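Local coordinates for protein sulfate transporter 4.1, chloroplastic (Arabidopsis thaliana, PDB 7LHV) that carries sulfate across a membrane together with protons, as an SLC26/SulP-family cotransporter, and may help regulate sulfate assimilation, at residues A[81-84]-A[85-88]; A[420-423]-A[424-428]. One frame throughout, in Å; residues are numbered along the deposited sequence.

Interaction 1: residues A[81-84]-A[85-88]; sequences PCFR and WIRT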
# COMPACT_ATOMS: atom_id res chain seq x y z
N PRO A 81 18.77 28.00 6.56
CA PRO A 81 17.52 28.64 6.10
C PRO A 81 17.07 29.80 6.97
O PRO A 81 16.23 30.59 6.52
CB PRO A 81 16.51 27.49 6.13
CG PRO A 81 17.09 26.48 7.05
CD PRO A 81 18.57 26.59 6.91
N CYS A 82 17.60 29.93 8.19
CA CYS A 82 17.20 31.03 9.06
C CYS A 82 17.44 32.38 8.41
O CYS A 82 16.64 33.31 8.57
CB CYS A 82 17.94 30.93 10.40
SG CYS A 82 19.72 31.16 10.26
N PHE A 83 18.53 32.50 7.66
CA PHE A 83 18.85 33.77 7.01
C PHE A 83 17.76 34.21 6.04
O PHE A 83 17.69 35.40 5.72
CB PHE A 83 20.19 33.66 6.28
CG PHE A 83 21.38 33.70 7.20
CD1 PHE A 83 21.90 34.90 7.64
CD2 PHE A 83 21.97 32.53 7.63
CE1 PHE A 83 22.99 34.94 8.48
CE2 PHE A 83 23.06 32.55 8.47
CZ PHE A 83 23.57 33.76 8.90
N ARG A 84 16.90 33.28 5.60
CA ARG A 84 15.79 33.66 4.75
C ARG A 84 14.92 34.74 5.39
O ARG A 84 14.32 35.55 4.69
CB ARG A 84 14.94 32.44 4.41
CG ARG A 84 15.48 31.59 3.27
CD ARG A 84 14.60 30.39 3.02
NE ARG A 84 13.23 30.78 2.69
CZ ARG A 84 12.18 29.99 2.81
NH1 ARG A 84 12.29 28.75 3.25
NH2 ARG A 84 10.98 30.46 2.47
N TRP A 85 14.85 34.76 6.72
CA TRP A 85 14.16 35.84 7.41
C TRP A 85 15.10 36.84 8.07
O TRP A 85 14.64 37.87 8.56
CB TRP A 85 13.18 35.29 8.46
CG TRP A 85 13.75 34.27 9.39
CD1 TRP A 85 13.65 32.92 9.27
CD2 TRP A 85 14.50 34.51 10.58
NE1 TRP A 85 14.29 32.30 10.31
CE2 TRP A 85 14.83 33.26 11.13
CE3 TRP A 85 14.94 35.67 11.23
CZ2 TRP A 85 15.57 33.13 12.31
CZ3 TRP A 85 15.67 35.54 12.40
CH2 TRP A 85 15.98 34.28 12.92
N ILE A 86 16.41 36.56 8.09
CA ILE A 86 17.35 37.52 8.66
C ILE A 86 17.55 38.70 7.72
O ILE A 86 17.56 39.86 8.15
CB ILE A 86 18.68 36.83 9.01
CG1 ILE A 86 18.48 35.84 10.15
CG2 ILE A 86 19.73 37.86 9.37
CD1 ILE A 86 19.72 35.05 10.50
N ARG A 87 17.72 38.43 6.42
CA ARG A 87 17.95 39.51 5.47
C ARG A 87 16.74 40.42 5.37
O ARG A 87 16.87 41.65 5.39
CB ARG A 87 18.31 38.93 4.10
CG ARG A 87 19.65 38.22 4.06
CD ARG A 87 19.93 37.66 2.67
NE ARG A 87 21.23 37.00 2.61
CZ ARG A 87 21.43 35.71 2.85
NH1 ARG A 87 20.42 34.90 3.15
NH2 ARG A 87 22.66 35.22 2.79
N THR A 88 15.55 39.84 5.25
CA THR A 88 14.32 40.62 5.16
C THR A 88 13.69 40.75 6.55
O THR A 88 12.69 40.12 6.89
CB THR A 88 13.35 39.98 4.17
OG1 THR A 88 12.99 38.67 4.64
CG2 THR A 88 14.00 39.86 2.80

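Interaction 2: residues A[420-423]-A[424-428]; sequences LFLT and PMFKY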
# COMPACT_ATOMS: atom_id res chain seq x y z
N LEU A 420 18.54 27.74 34.56
CA LEU A 420 19.55 28.39 35.38
C LEU A 420 18.99 28.96 36.67
O LEU A 420 19.75 29.10 37.64
CB LEU A 420 20.22 29.51 34.58
CG LEU A 420 21.12 29.07 33.42
CD1 LEU A 420 21.55 30.27 32.60
CD2 LEU A 420 22.32 28.30 33.94
N PHE A 421 17.70 29.30 36.72
CA PHE A 421 17.24 30.07 37.87
C PHE A 421 15.95 29.56 38.50
O PHE A 421 15.73 29.75 39.70
CB PHE A 421 17.05 31.54 37.46
CG PHE A 421 18.27 32.14 36.82
CD1 PHE A 421 19.44 32.30 37.54
CD2 PHE A 421 18.24 32.56 35.50
CE1 PHE A 421 20.56 32.86 36.96
CE2 PHE A 421 19.36 33.12 34.91
CZ PHE A 421 20.52 33.27 35.65
N LEU A 422 15.10 28.90 37.72
CA LEU A 422 13.77 28.54 38.20
C LEU A 422 13.66 27.10 38.68
O LEU A 422 12.63 26.74 39.25
CB LEU A 422 12.73 28.79 37.10
CG LEU A 422 12.44 30.25 36.75
CD1 LEU A 422 11.06 30.38 36.14
CD2 LEU A 422 12.57 31.14 37.97
N THR A 423 14.69 26.28 38.47
CA THR A 423 14.63 24.90 38.94
C THR A 423 14.48 24.76 40.46
O THR A 423 13.73 23.87 40.89
CB THR A 423 15.85 24.12 38.43
OG1 THR A 423 17.06 24.70 38.93
CG2 THR A 423 15.87 24.12 36.91
N PRO A 424 15.16 25.54 41.31
CA PRO A 424 14.95 25.36 42.76
C PRO A 424 13.51 25.59 43.19
O PRO A 424 13.05 24.93 44.14
CB PRO A 424 15.89 26.40 43.39
CG PRO A 424 16.89 26.68 42.34
CD PRO A 424 16.13 26.62 41.06
N MET A 425 12.79 26.49 42.54
CA MET A 425 11.40 26.76 42.89
C MET A 425 10.43 25.76 42.29
O MET A 425 9.24 25.79 42.63
CB MET A 425 11.01 28.18 42.46
CG MET A 425 11.83 29.27 43.11
SD MET A 425 11.21 29.73 44.74
CE MET A 425 12.66 29.44 45.75
N PHE A 426 10.89 24.88 41.40
CA PHE A 426 10.00 23.93 40.74
C PHE A 426 9.67 22.73 41.61
O PHE A 426 8.71 22.01 41.31
CB PHE A 426 10.62 23.45 39.43
CG PHE A 426 10.53 24.45 38.32
CD1 PHE A 426 9.65 25.52 38.41
CD2 PHE A 426 11.31 24.33 37.19
CE1 PHE A 426 9.57 26.45 37.39
CE2 PHE A 426 11.23 25.25 36.17
CZ PHE A 426 10.36 26.31 36.27
N LYS A 427 10.43 22.49 42.69
CA LYS A 427 10.22 21.30 43.50
C LYS A 427 8.95 21.36 44.34
O LYS A 427 8.57 20.33 44.92
CB LYS A 427 11.43 21.07 44.41
CG LYS A 427 11.65 22.14 45.46
CD LYS A 427 12.89 21.86 46.28
CE LYS A 427 13.11 22.92 47.34
NZ LYS A 427 14.33 22.65 48.15
N TYR A 428 8.30 22.51 44.43
CA TYR A 428 7.05 22.64 45.18
C TYR A 428 5.82 22.44 44.31
O TYR A 428 4.70 22.59 44.82
CB TYR A 428 6.99 24.01 45.85
CG TYR A 428 8.21 24.36 46.67
CD1 TYR A 428 8.63 23.54 47.71
CD2 TYR A 428 8.94 25.50 46.40
CE1 TYR A 428 9.75 23.85 48.46
CE2 TYR A 428 10.06 25.82 47.14
CZ TYR A 428 10.46 25.00 48.17
OH TYR A 428 11.57 25.31 48.91

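Interaction 1: residues A[81-84]-A[85-88]
The indole of W85 and the phenyl ring of F83 each turn one face to a neighbour on the same short helical turn. Over the indole lies the backbone carbonyl of C82, its O 3.1 Å from CD1 of W85, while CG1 of I86 sits above the same plane, displaced toward the rim. The first torsion of W85 (chi1 49°) places CG between its own N and carbonyl carbon, folding the indole back along the chain until its CZ2 lies 3.8 Å from CB of C82. On the phenyl ring, I86 contributes its tip: CD1 stands 3.9 Å from the ring centroid of F83, a CH-pi contact over the face. R87 reaches back too, with NH1 3.4 Å from CB of F83 and oblique to the ring; the same NH1 forms a weak, long ion pair with D77 of helix 72-79. Shortening W85 to alanine removes the whole indole, which is likely to leave the C82 carbonyl and CG1 of I86 without their flat cover and R145 and T404 without a partner here. R84 points elsewhere, its NH2 hydrogen-bonded to the backbone O of E362. Among the backbone bonds, W85 N to C82 O (3.0 Å) spans three residues, whereas R87 N to F83 O (3.1 Å, 172° at the hydrogen) spans four. Both spacings thus mix in this short, weakly bonded turn, helix 83-86, shortly before the long helix 91-119.

Interaction 2: residues A[420-423]-A[424-428]
F426 folds back over L422 where helix 406-426, predicted to be transmembrane, reaches its C-terminal end and is kinked at a proline. P424 has no N-H to give, and M425 N makes only a weak bond to L422 O, so neither residue is tied to the preceding turn by a regular alpha-helical bond. The side chain of F426 starts from CB, 3.5 Å from T423 O. A chi1 of -76° sets CG beside the backbone N and turns the ring back over the L422 carbonyl. CG of F426 thus comes 3.2 Å from L422 O, which stands above the centre of the ring instead of at its rim. On one flank CD2 meets CA of T423 at 3.8 Å; on the other, CE1 approaches CB of L422. CZ, the far end, closes on that CB of L422 at 3.5 Å in an apolar contact, the two side chains crossing at a slant. The phenyl group also touches V110 and M114 of helix 91-119 and I314 of a loop, joining this helix end to the neighbouring parts of the membrane domain. The backbone of F426 is fixed separately: its N donates to T423 O at 3.1 Å, arriving from above the carbonyl plane, 67° out of it.

In the fold
From the N terminus, helix 72-79 leads into interaction 1, a one-turn helix ahead of helix 91-119. Interaction 2 comes more than 300 residues later, at the end of helix 406-426. Each closes within a few residues of continuous chain, so the two lie in series and neither nest nor cross. The centres of interactions 1 and 2 are about 35 Å apart, and the two do not touch. Helix 91-119 connects them indirectly: it follows interaction 1 in the chain, and its side chains pack on interaction 2. Interaction 1 also joins helix 72-79, through I76 and D77, to loops far along the chain, at R145 and T404, while T423 and P424 of interaction 2 touch the loop carrying Q316.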